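Beta-lactamase II (Erythrobacter litoralis, PDB 6V72) probably catalyses the hydrolysis of beta-lactam antibiotics to substituted beta-amino acids, as a zinc-dependent class B metallo-beta-lactamase. Local coordinates at residues D66-W69 / Q73-Q76; A114-P119 / G147-S152; A136-F139 / A145-E148; R157-G162 / A213-D218. All coordinates share one frame; numbering follows the deposited sequence.

Contact 1: residues D66-W69 / Q73-Q76; sequences DTAW and QTEQ. With CA (calcium ion), chain C.
The A68 methyl packs on the helix: its CB lies 3.4 Å from Q73 CB. One residue further along, the hydroxyl of T74 takes a bond from the loop backbone: A68 N donates to T74 OG1 at 3.1 Å, with a bent N-H...O angle of 139°. The same hydroxyl is bonded to T70 O, which ties it to the residue just before helix 71-84 as well. T67 CB lies beside the A68 donor, 3.5 Å from T74 OG1. T67 OG1 stands between its own backbone N and carbonyl carbon (chi1 68°) and bonds to A68 O at 3.0 Å, in the carbonyl plane and on a lone pair. The loop joins strand 61-65 to helix 71-84, the start of a beta-alpha-beta crossover that returns to the parallel strand 89-93. Helix 105-110 also covers T67 and T74. W69 is the looser side. Its CB is 3.3 Å from Q73 OE1, but the indole leads away from the helix and bonds through NE1 to I49 O. It lies near H226, which binds zinc in a structure of this protein; no zinc is bound to this chain here. The solvent side carries E75, which has no part in the loop packing. Its OE1 binds calcium at 2.4 Å, together with E72 and two waters.

Contact 2: residues A114-P119 / G147-S152; sequences ATWAHP and GEAAQS. With CA (calcium ion), chain D.
W116 makes all the contacts from strand 114-117, and they are van der Waals contacts. The six-membered part of the indole lies against the first turn of helix 147-153. A149 CA sits over one face, 3.8 Å above the plane and toward the rim. A149 CB is 3.7 Å from W116 CE3. The far corner, W116 CH2, touches E148 CB at 3.6 Å. W116 CG stands beside its own backbone N, anti to the carbonyl carbon (chi1 -70°), which carries the ring out from the strand to the helix. No hydrogen bond crosses between the segments.

The polar interactions stay within the helix. S152 OG donates to E148 O at 2.7 Å from above the carbonyl plane, while S152 N reaches the same oxygen from the opposite face. One carbonyl thus holds both the helix turn and the serine hydroxyl.

Metal binding makes the third group. E148 grips calcium with both carboxylate oxygens, OE1 at 2.5 Å and OE2 at 2.7 Å. A bend at chi2 (-63°) swings the group to the ion. Q151 OE1 binds from the next turn at 2.4 Å. Water 3 is also a ligand and donates to S152 OG, so S152 is a second-shell residue.

Strand 114-117 runs between strands 89-93 and 135-139 of the large sheet. The N-to-C directions of strand 114-117 and helix segment 147-152 are 119° apart. A149 also packs on I137, and S152 O is bonded to R90.

Contact 3: residues A136-F139 / A145-E148; sequences AITF and ATGE. With CA (calcium ion), chain D.
A145, T138 and T146 carry most of this contact. A145 packs by its methyl: CB is 3.9 Å from I137 CG2 and 4.1 Å from F139 CE1. The phenyl ring of F139 approaches the A145 backbone as well, with CD1 3.6 Å from A145 N. I137 CG2 lies over the centre of that same ring, so I137, F139 and A145 form one apolar patch.

T138 contributes both its carbonyl and its side chain. Its carbonyl oxygen accepts from T146 N at 2.9 Å, nearly in line with the C=O bond. A145 CA approaches the same oxygen at 3.4 Å in a CH...O contact. The pairing belongs to a beta hairpin of strands 135-139 and 145-146, and 145-146 is an edge strand of the large mixed sheet. F139 and A145 are its non-hydrogen-bonded pair.

T146 lies across T138 on the other face. T138 OG1, which stands between its backbone N and carbonyl carbon (chi1 58°), comes 3.2 Å from T146 CG2, which is close. Water 4 accepts from T138 N and donates to T146 O, bridging the strands on this exposed side. G147 then turns the chain with a positive phi of 63° and leads into helix 147-153 and its calcium ligand E148.

Contact 4: residues R157-G162 / A213-D218; sequences RLYYPG and AAAFPD
R157 begins the contact with its backbone. Its carbonyl oxygen lies at the edge of the F216 ring, near the ring plane, 3.6 Å from F216 CZ. The side chain adds little: R157 CB is 4.3 Å from F216 CE1, and the rest of the arginine leads away from the segment 213-218.

L158 comes next and points away from segment 213-218, as expected for alternate residues of a strand. Its side chain packs with I137 and A145.

Y159 is the main partner. The methyl of A215 stands over the centre of its ring in a CH-pi contact. A215 CB is 3.5 Å from the centroid of the Y159 ring and 7° off its normal, with Y159 CD2 and CE2 both 3.6 Å away. The tyrosine ring reaches this place because CG is anti to the backbone N (chi1 -177°). The root of the same side chain meets the phenylalanine: Y159 CB is 3.9 Å from F216 CE2. F216 is the first residue to leave helical geometry after helix 205-215, so the chain turns there and the phenyl comes back to the strand. W144 meets both aromatic rings, at a steep angle to F216.

P161 follows beyond the strand. Its carbonyl oxygen is bonded to N211 of the same helix, a second tie between the two parts.

Strand 157-159 is an edge strand of the smaller sheet within this chain, beside 171-174. The arrangement is that of a helix end packed on the outer face of a sheet, as in the alpha-beta/beta-alpha sandwich of the metallo-beta-lactamase fold.

From the N terminus, contact 1 comes first and closes a short turn, where strand 61-65 passes into helix 71-84. It stands apart from the others; its nearest atoms are about 7 Å from contact 2. Contact 2 closes the long loop from strand 114-117 to helix 147-153. Contact 3 is a hairpin within that loop and ends on the same residues, G147 and E148, so the two share a calcium site. The backbones meet where A117 pairs with I137. Contact 4 opens after both and closes the largest loop, 157 to 218. A145 and L158 join contacts 3 and 4, linking the large sheet to the small one. No loops cross.

Contact 1: residues D66-W69 / Q73-Q76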
loop_
_atom_site.group_PDB
_atom_site.type_symbol
_atom_site.label_atom_id
_atom_site.label_comp_id
_atom_site.label_asym_id
_atom_site.label_seq_id
_atom_site.Cartn_x
_atom_site.Cartn_y
_atom_site.Cartn_z
ATOM N N ASP A 66 -16.327 -12.032 -10.883
ATOM C CA ASP A 66 -15.074 -11.399 -11.299
ATOM C C ASP A 66 -14.397 -12.097 -12.476
ATOM O O ASP A 66 -14.505 -13.318 -12.669
ATOM C CB ASP A 66 -14.108 -11.248 -10.114
ATOM C CG ASP A 66 -14.500 -10.075 -9.223
ATOM O OD1 ASP A 66 -15.087 -9.113 -9.768
ATOM O OD2 ASP A 66 -14.239 -10.097 -8.002
ATOM N N THR A 67 -13.715 -11.303 -13.287
ATOM C CA THR A 67 -12.921 -11.845 -14.371
ATOM C C THR A 67 -11.549 -12.270 -13.846
ATOM O O THR A 67 -11.188 -12.027 -12.689
ATOM C CB THR A 67 -12.763 -10.817 -15.489
ATOM O OG1 THR A 67 -11.952 -9.734 -15.031
ATOM C CG2 THR A 67 -14.126 -10.284 -15.969
ATOM N N ALA A 68 -10.782 -12.931 -14.709
ATOM C CA ALA A 68 -9.372 -13.166 -14.432
ATOM C C ALA A 68 -8.571 -11.906 -14.735
ATOM O O ALA A 68 -9.125 -10.872 -15.106
ATOM C CB ALA A 68 -8.863 -14.344 -15.254
ATOM N N TRP A 69 -7.244 -11.989 -14.579
ATOM C CA TRP A 69 -6.401 -10.837 -14.876
ATOM C C TRP A 69 -6.530 -10.410 -16.332
ATOM O O TRP A 69 -6.472 -9.215 -16.641
ATOM C CB TRP A 69 -4.936 -11.145 -14.591
ATOM C CG TRP A 69 -4.499 -11.172 -13.149
ATOM C CD1 TRP A 69 -4.111 -12.270 -12.439
ATOM C CD2 TRP A 69 -4.310 -10.049 -12.273
ATOM N NE1 TRP A 69 -3.719 -11.914 -11.177
ATOM C CE2 TRP A 69 -3.829 -10.557 -11.044
ATOM C CE3 TRP A 69 -4.510 -8.674 -12.401
ATOM C CZ2 TRP A 69 -3.553 -9.737 -9.954
ATOM C CZ3 TRP A 69 -4.223 -7.862 -11.317
ATOM C CH2 TRP A 69 -3.762 -8.399 -10.113
ATOM N N GLN A 73 -7.258 -15.335 -20.117
ATOM C CA GLN A 73 -7.591 -16.174 -18.979
ATOM C C GLN A 73 -9.096 -16.222 -18.769
ATOM O O GLN A 73 -9.649 -17.265 -18.391
ATOM C CB GLN A 73 -6.902 -15.655 -17.717
ATOM C CG GLN A 73 -5.396 -15.851 -17.681
ATOM C CD GLN A 73 -4.737 -14.909 -16.685
ATOM O OE1 GLN A 73 -5.382 -14.011 -16.139
ATOM N NE2 GLN A 73 -3.451 -15.121 -16.429
ATOM N N THR A 74 -9.766 -15.085 -18.953
ATOM C CA THR A 74 -11.207 -15.064 -18.756
ATOM C C THR A 74 -11.890 -15.970 -19.773
ATOM O O THR A 74 -12.834 -16.697 -19.441
ATOM C CB THR A 74 -11.714 -13.623 -18.839
ATOM O OG1 THR A 74 -11.069 -12.862 -17.804
ATOM C CG2 THR A 74 -13.209 -13.552 -18.606
ATOM N N GLU A 75 -11.379 -15.985 -21.004
ATOM C CA GLU A 75 -11.896 -16.911 -22.011
ATOM C C GLU A 75 -11.743 -18.359 -21.549
ATOM O O GLU A 75 -12.616 -19.204 -21.809
ATOM C CB GLU A 75 -11.162 -16.690 -23.350
ATOM C CG GLU A 75 -11.512 -15.383 -24.030
ATOM C CD GLU A 75 -10.499 -14.955 -25.096
ATOM O OE1 GLU A 75 -9.571 -15.722 -25.410
ATOM O OE2 GLU A 75 -10.614 -13.826 -25.598
ATOM N N GLN A 76 -10.646 -18.667 -20.851
ATOM C CA GLN A 76 -10.461 -20.036 -20.379
ATOM C C GLN A 76 -11.469 -20.398 -19.299
ATOM O O GLN A 76 -11.947 -21.533 -19.260
ATOM C CB GLN A 76 -9.028 -20.244 -19.893
ATOM C CG GLN A 76 -8.062 -20.223 -21.067
ATOM C CD GLN A 76 -6.611 -20.410 -20.688
ATOM O OE1 GLN A 76 -6.206 -20.137 -19.563
ATOM N NE2 GLN A 76 -5.808 -20.880 -21.654
HETATM CA CA CA C . -8.134 -17.390 -26.282
HETATM O O HOH W 1 -8.062 -18.201 -24.040
HETATM O O HOH W 2 -10.128 -18.426 -26.877
#

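Contact 2: residues A114-P119 / G147-S152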
loop_
_atom_site.group_PDB
_atom_site.type_symbol
_atom_site.label_atom_id
_atom_site.label_comp_id
_atom_site.label_asym_id
_atom_site.label_seq_id
_atom_site.Cartn_x
_atom_site.Cartn_y
_atom_site.Cartn_z
ATOM N N ALA A 114 -24.284 -11.771 -19.758
ATOM C CA ALA A 114 -24.877 -10.615 -19.097
ATOM C C ALA A 114 -24.038 -10.235 -17.884
ATOM O O ALA A 114 -23.928 -11.014 -16.937
ATOM C CB ALA A 114 -26.303 -10.934 -18.650
ATOM N N THR A 115 -23.508 -9.026 -17.887
ATOM C CA THR A 115 -22.559 -8.571 -16.884
ATOM C C THR A 115 -23.206 -7.527 -15.986
ATOM O O THR A 115 -23.961 -6.679 -16.466
ATOM C CB THR A 115 -21.340 -7.981 -17.573
ATOM O OG1 THR A 115 -21.793 -7.057 -18.582
ATOM C CG2 THR A 115 -20.552 -9.099 -18.249
ATOM N N TRP A 116 -22.897 -7.597 -14.690
ATOM C CA TRP A 116 -23.527 -6.787 -13.657
ATOM C C TRP A 116 -22.469 -6.084 -12.827
ATOM O O TRP A 116 -21.435 -6.676 -12.511
ATOM C CB TRP A 116 -24.384 -7.684 -12.726
ATOM C CG TRP A 116 -25.598 -8.199 -13.409
ATOM C CD1 TRP A 116 -25.697 -9.323 -14.177
ATOM C CD2 TRP A 116 -26.880 -7.574 -13.434
ATOM N NE1 TRP A 116 -26.978 -9.447 -14.662
ATOM C CE2 TRP A 116 -27.724 -8.383 -14.225
ATOM C CE3 TRP A 116 -27.399 -6.406 -12.862
ATOM C CZ2 TRP A 116 -29.058 -8.068 -14.452
ATOM C CZ3 TRP A 116 -28.721 -6.095 -13.092
ATOM C CH2 TRP A 116 -29.538 -6.922 -13.882
ATOM N N ALA A 117 -22.742 -4.832 -12.446
ATOM C CA ALA A 117 -21.838 -4.086 -11.584
ATOM C C ALA A 117 -22.627 -3.067 -10.782
ATOM O O ALA A 117 -23.757 -2.714 -11.136
ATOM C CB ALA A 117 -20.739 -3.358 -12.367
ATOM N N HIS A 118 -22.003 -2.590 -9.692
ATOM C CA HIS A 118 -22.519 -1.424 -8.991
ATOM C C HIS A 118 -22.752 -0.288 -9.992
ATOM O O HIS A 118 -21.916 -0.071 -10.878
ATOM C CB HIS A 118 -21.518 -0.996 -7.912
ATOM C CG HIS A 118 -22.052 0.051 -6.984
ATOM N ND1 HIS A 118 -22.257 1.361 -7.372
ATOM C CD2 HIS A 118 -22.443 -0.027 -5.686
ATOM C CE1 HIS A 118 -22.756 2.040 -6.354
ATOM N NE2 HIS A 118 -22.872 1.225 -5.319
ATOM N N PRO A 119 -23.853 0.476 -9.873
ATOM C CA PRO A 119 -24.158 1.488 -10.905
ATOM C C PRO A 119 -23.114 2.571 -11.042
ATOM O O PRO A 119 -23.026 3.193 -12.113
ATOM C CB PRO A 119 -25.498 2.091 -10.447
ATOM C CG PRO A 119 -25.717 1.600 -9.074
ATOM C CD PRO A 119 -24.949 0.328 -8.907
ATOM N N GLY A 147 -34.438 -6.750 -7.306
ATOM C CA GLY A 147 -34.725 -6.698 -8.718
ATOM C C GLY A 147 -33.986 -7.735 -9.541
ATOM O O GLY A 147 -33.696 -8.861 -9.092
ATOM N N GLU A 148 -33.682 -7.339 -10.792
ATOM C CA GLU A 148 -33.119 -8.267 -11.764
ATOM C C GLU A 148 -31.759 -8.813 -11.329
ATOM O O GLU A 148 -31.448 -9.981 -11.592
ATOM C CB GLU A 148 -33.008 -7.590 -13.127
ATOM C CG GLU A 148 -34.299 -7.559 -13.901
ATOM C CD GLU A 148 -34.811 -8.947 -14.262
ATOM O OE1 GLU A 148 -33.991 -9.892 -14.375
ATOM O OE2 GLU A 148 -36.036 -9.092 -14.439
ATOM N N ALA A 149 -30.926 -7.986 -10.681
ATOM C CA ALA A 149 -29.632 -8.485 -10.223
ATOM C C ALA A 149 -29.815 -9.622 -9.219
ATOM O O ALA A 149 -29.145 -10.656 -9.293
ATOM C CB ALA A 149 -28.807 -7.352 -9.595
ATOM N N ALA A 150 -30.727 -9.447 -8.266
ATOM C CA ALA A 150 -30.941 -10.478 -7.261
ATOM C C ALA A 150 -31.482 -11.755 -7.880
ATOM O O ALA A 150 -31.054 -12.852 -7.509
ATOM C CB ALA A 150 -31.893 -9.957 -6.186
ATOM N N GLN A 151 -32.414 -11.631 -8.838
ATOM C CA GLN A 151 -32.943 -12.817 -9.512
ATOM C C GLN A 151 -31.880 -13.485 -10.366
ATOM O O GLN A 151 -31.754 -14.719 -10.365
ATOM C CB GLN A 151 -34.130 -12.432 -10.386
ATOM C CG GLN A 151 -34.880 -13.619 -10.992
ATOM C CD GLN A 151 -35.995 -13.164 -11.921
ATOM O OE1 GLN A 151 -35.753 -12.466 -12.895
ATOM N NE2 GLN A 151 -37.215 -13.546 -11.612
ATOM N N SER A 152 -31.124 -12.689 -11.116
ATOM C CA SER A 152 -30.231 -13.231 -12.133
ATOM C C SER A 152 -28.971 -13.836 -11.555
ATOM O O SER A 152 -28.361 -14.699 -12.196
ATOM C CB SER A 152 -29.836 -12.142 -13.132
ATOM O OG SER A 152 -30.986 -11.560 -13.741
HETATM CA CA CA D . -35.484 -11.684 -15.117
HETATM O O HOH W 3 -33.282 -12.759 -14.740
#

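Contact 3: residues A136-F139 / A145-E148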
loop_
_atom_site.group_PDB
_atom_site.type_symbol
_atom_site.label_atom_id
_atom_site.label_comp_id
_atom_site.label_asym_id
_atom_site.label_seq_id
_atom_site.Cartn_x
_atom_site.Cartn_y
_atom_site.Cartn_z
ATOM N N ALA A 136 -26.673 -2.458 -14.462
ATOM C CA ALA A 136 -26.430 -1.820 -13.176
ATOM C C ALA A 136 -27.289 -2.468 -12.096
ATOM O O ALA A 136 -28.520 -2.514 -12.220
ATOM C CB ALA A 136 -26.764 -0.333 -13.263
ATOM N N ILE A 137 -26.639 -2.919 -11.017
ATOM C CA ILE A 137 -27.364 -3.525 -9.900
ATOM C C ILE A 137 -28.231 -2.479 -9.211
ATOM O O ILE A 137 -27.793 -1.347 -8.957
ATOM C CB ILE A 137 -26.367 -4.139 -8.904
ATOM C CG1 ILE A 137 -25.513 -5.223 -9.563
ATOM C CG2 ILE A 137 -27.070 -4.667 -7.648
ATOM C CD1 ILE A 137 -24.225 -5.559 -8.744
ATOM N N THR A 138 -29.455 -2.864 -8.872
ATOM C CA THR A 138 -30.284 -2.062 -7.976
ATOM C C THR A 138 -30.022 -2.508 -6.543
ATOM O O THR A 138 -30.318 -3.656 -6.183
ATOM C CB THR A 138 -31.769 -2.189 -8.315
ATOM O OG1 THR A 138 -32.166 -3.569 -8.231
ATOM C CG2 THR A 138 -32.020 -1.690 -9.714
ATOM N N PHE A 139 -29.497 -1.591 -5.718
ATOM C CA PHE A 139 -29.233 -1.863 -4.312
ATOM C C PHE A 139 -30.257 -1.127 -3.460
ATOM O O PHE A 139 -30.567 0.041 -3.720
ATOM C CB PHE A 139 -27.831 -1.415 -3.895
ATOM C CG PHE A 139 -26.734 -2.360 -4.311
ATOM C CD1 PHE A 139 -26.643 -3.620 -3.749
ATOM C CD2 PHE A 139 -25.799 -1.991 -5.276
ATOM C CE1 PHE A 139 -25.649 -4.503 -4.110
ATOM C CE2 PHE A 139 -24.780 -2.871 -5.654
ATOM C CZ PHE A 139 -24.699 -4.138 -5.065
ATOM N N ALA A 145 -28.919 -6.258 -2.800
ATOM C CA ALA A 145 -29.430 -6.197 -4.158
ATOM C C ALA A 145 -30.896 -6.604 -4.200
ATOM O O ALA A 145 -31.386 -7.402 -3.388
ATOM C CB ALA A 145 -28.613 -7.102 -5.087
ATOM N N THR A 146 -31.603 -6.048 -5.175
ATOM C CA THR A 146 -32.999 -6.396 -5.403
ATOM C C THR A 146 -33.204 -6.503 -6.903
ATOM O O THR A 146 -32.254 -6.396 -7.684
ATOM C CB THR A 146 -33.944 -5.345 -4.809
ATOM O OG1 THR A 146 -35.333 -5.748 -5.019
ATOM C CG2 THR A 146 -33.645 -3.967 -5.447
ATOM N N GLY A 147 -34.438 -6.750 -7.306
ATOM C CA GLY A 147 -34.725 -6.698 -8.718
ATOM C C GLY A 147 -33.986 -7.735 -9.541
ATOM O O GLY A 147 -33.696 -8.861 -9.092
ATOM N N GLU A 148 -33.682 -7.339 -10.792
ATOM C CA GLU A 148 -33.119 -8.267 -11.764
ATOM C C GLU A 148 -31.759 -8.813 -11.329
ATOM O O GLU A 148 -31.448 -9.981 -11.592
ATOM C CB GLU A 148 -33.008 -7.590 -13.127
ATOM C CG GLU A 148 -34.299 -7.559 -13.901
ATOM C CD GLU A 148 -34.811 -8.947 -14.262
ATOM O OE1 GLU A 148 -33.991 -9.892 -14.375
ATOM O OE2 GLU A 148 -36.036 -9.092 -14.439
HETATM CA CA CA D . -35.484 -11.684 -15.117
HETATM O O HOH W 4 -31.008 -5.177 -10.200
HETATM O O HOH W 3 -33.282 -12.759 -14.740
#

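Contact 4: residues R157-G162 / A213-D218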
loop_
_atom_site.group_PDB
_atom_site.type_symbol
_atom_site.label_atom_id
_atom_site.label_comp_id
_atom_site.label_asym_id
_atom_site.label_seq_id
_atom_site.Cartn_x
_atom_site.Cartn_y
_atom_site.Cartn_z
ATOM N N ARG A 157 -25.880 -13.783 -2.996
ATOM C CA ARG A 157 -26.522 -12.611 -2.419
ATOM C C ARG A 157 -25.537 -11.460 -2.512
ATOM O O ARG A 157 -24.422 -11.545 -1.984
ATOM C CB ARG A 157 -26.951 -12.879 -0.982
ATOM C CG ARG A 157 -27.974 -14.012 -0.885
ATOM C CD ARG A 157 -29.271 -13.692 -1.601
ATOM N NE ARG A 157 -30.327 -14.618 -1.186
ATOM C CZ ARG A 157 -30.908 -15.517 -1.980
ATOM N NH1 ARG A 157 -31.832 -16.318 -1.483
ATOM N NH2 ARG A 157 -30.592 -15.604 -3.266
ATOM N N LEU A 158 -25.928 -10.410 -3.216
ATOM C CA LEU A 158 -25.050 -9.268 -3.471
ATOM C C LEU A 158 -25.256 -8.183 -2.421
ATOM O O LEU A 158 -26.395 -7.791 -2.154
ATOM C CB LEU A 158 -25.350 -8.675 -4.842
ATOM C CG LEU A 158 -24.774 -9.335 -6.078
ATOM C CD1 LEU A 158 -24.853 -10.822 -6.053
ATOM C CD2 LEU A 158 -25.547 -8.759 -7.250
ATOM N N TYR A 159 -24.155 -7.674 -1.864
ATOM C CA TYR A 159 -24.207 -6.724 -0.760
ATOM C C TYR A 159 -23.216 -5.591 -0.995
ATOM O O TYR A 159 -22.018 -5.836 -1.195
ATOM C CB TYR A 159 -23.889 -7.427 0.572
ATOM C CG TYR A 159 -24.003 -6.485 1.747
ATOM C CD1 TYR A 159 -25.240 -6.033 2.182
ATOM C CD2 TYR A 159 -22.865 -6.035 2.417
ATOM C CE1 TYR A 159 -25.342 -5.162 3.250
ATOM C CE2 TYR A 159 -22.953 -5.173 3.472
ATOM C CZ TYR A 159 -24.185 -4.734 3.897
ATOM O OH TYR A 159 -24.265 -3.862 4.981
ATOM N N TYR A 160 -23.712 -4.355 -0.942
ATOM C CA TYR A 160 -22.851 -3.179 -1.037
ATOM C C TYR A 160 -22.585 -2.695 0.376
ATOM O O TYR A 160 -23.522 -2.220 1.037
ATOM C CB TYR A 160 -23.519 -2.069 -1.857
ATOM C CG TYR A 160 -22.735 -0.777 -1.821
ATOM C CD1 TYR A 160 -21.377 -0.752 -2.143
ATOM C CD2 TYR A 160 -23.343 0.409 -1.442
ATOM C CE1 TYR A 160 -20.662 0.419 -2.105
ATOM C CE2 TYR A 160 -22.619 1.591 -1.396
ATOM C CZ TYR A 160 -21.275 1.585 -1.727
ATOM O OH TYR A 160 -20.536 2.759 -1.684
ATOM N N PRO A 161 -21.349 -2.803 0.890
ATOM C CA PRO A 161 -21.088 -2.455 2.294
ATOM C C PRO A 161 -20.772 -0.993 2.523
ATOM O O PRO A 161 -20.682 -0.580 3.686
ATOM C CB PRO A 161 -19.863 -3.315 2.626
ATOM C CG PRO A 161 -19.058 -3.303 1.313
ATOM C CD PRO A 161 -20.171 -3.420 0.239
ATOM N N GLY A 162 -20.588 -0.207 1.471
ATOM C CA GLY A 162 -20.045 1.131 1.588
ATOM C C GLY A 162 -18.644 1.198 1.012
ATOM O O GLY A 162 -18.039 0.190 0.643
ATOM N N ALA A 213 -19.239 -7.824 7.596
ATOM C CA ALA A 213 -19.242 -8.871 8.619
ATOM C C ALA A 213 -20.651 -9.132 9.139
ATOM O O ALA A 213 -21.013 -10.281 9.419
ATOM C CB ALA A 213 -18.317 -8.475 9.768
ATOM N N ALA A 214 -21.463 -8.077 9.267
ATOM C CA ALA A 214 -22.824 -8.223 9.771
ATOM C C ALA A 214 -23.787 -8.728 8.710
ATOM O O ALA A 214 -24.807 -9.340 9.051
ATOM C CB ALA A 214 -23.330 -6.880 10.309
ATOM N N ALA A 215 -23.498 -8.450 7.438
ATOM C CA ALA A 215 -24.328 -8.938 6.346
ATOM C C ALA A 215 -24.224 -10.447 6.206
ATOM O O ALA A 215 -25.204 -11.119 5.844
ATOM C CB ALA A 215 -23.905 -8.261 5.038
ATOM N N PHE A 216 -23.030 -10.992 6.451
ATOM C CA PHE A 216 -22.763 -12.425 6.351
ATOM C C PHE A 216 -22.197 -12.891 7.683
ATOM O O PHE A 216 -21.009 -13.226 7.782
ATOM C CB PHE A 216 -21.805 -12.720 5.198
ATOM C CG PHE A 216 -22.312 -12.220 3.869
ATOM C CD1 PHE A 216 -23.420 -12.808 3.273
ATOM C CD2 PHE A 216 -21.705 -11.139 3.236
ATOM C CE1 PHE A 216 -23.918 -12.341 2.068
ATOM C CE2 PHE A 216 -22.184 -10.665 2.032
ATOM C CZ PHE A 216 -23.300 -11.265 1.447
ATOM N N PRO A 217 -23.032 -12.932 8.726
ATOM C CA PRO A 217 -22.505 -13.087 10.095
ATOM C C PRO A 217 -22.096 -14.496 10.461
ATOM O O PRO A 217 -21.355 -14.660 11.435
ATOM C CB PRO A 217 -23.676 -12.622 10.979
ATOM C CG PRO A 217 -24.912 -12.973 10.170
ATOM C CD PRO A 217 -24.498 -12.729 8.711
ATOM N N ASP A 218 -22.544 -15.509 9.728
ATOM C CA ASP A 218 -22.312 -16.892 10.125
ATOM C C ASP A 218 -21.280 -17.596 9.258
ATOM O O ASP A 218 -20.777 -18.650 9.662
ATOM C CB ASP A 218 -23.631 -17.682 10.093
ATOM C CG ASP A 218 -24.702 -17.057 10.976
ATOM O OD1 ASP A 218 -24.375 -16.695 12.121
ATOM O OD2 ASP A 218 -25.864 -16.910 10.529
#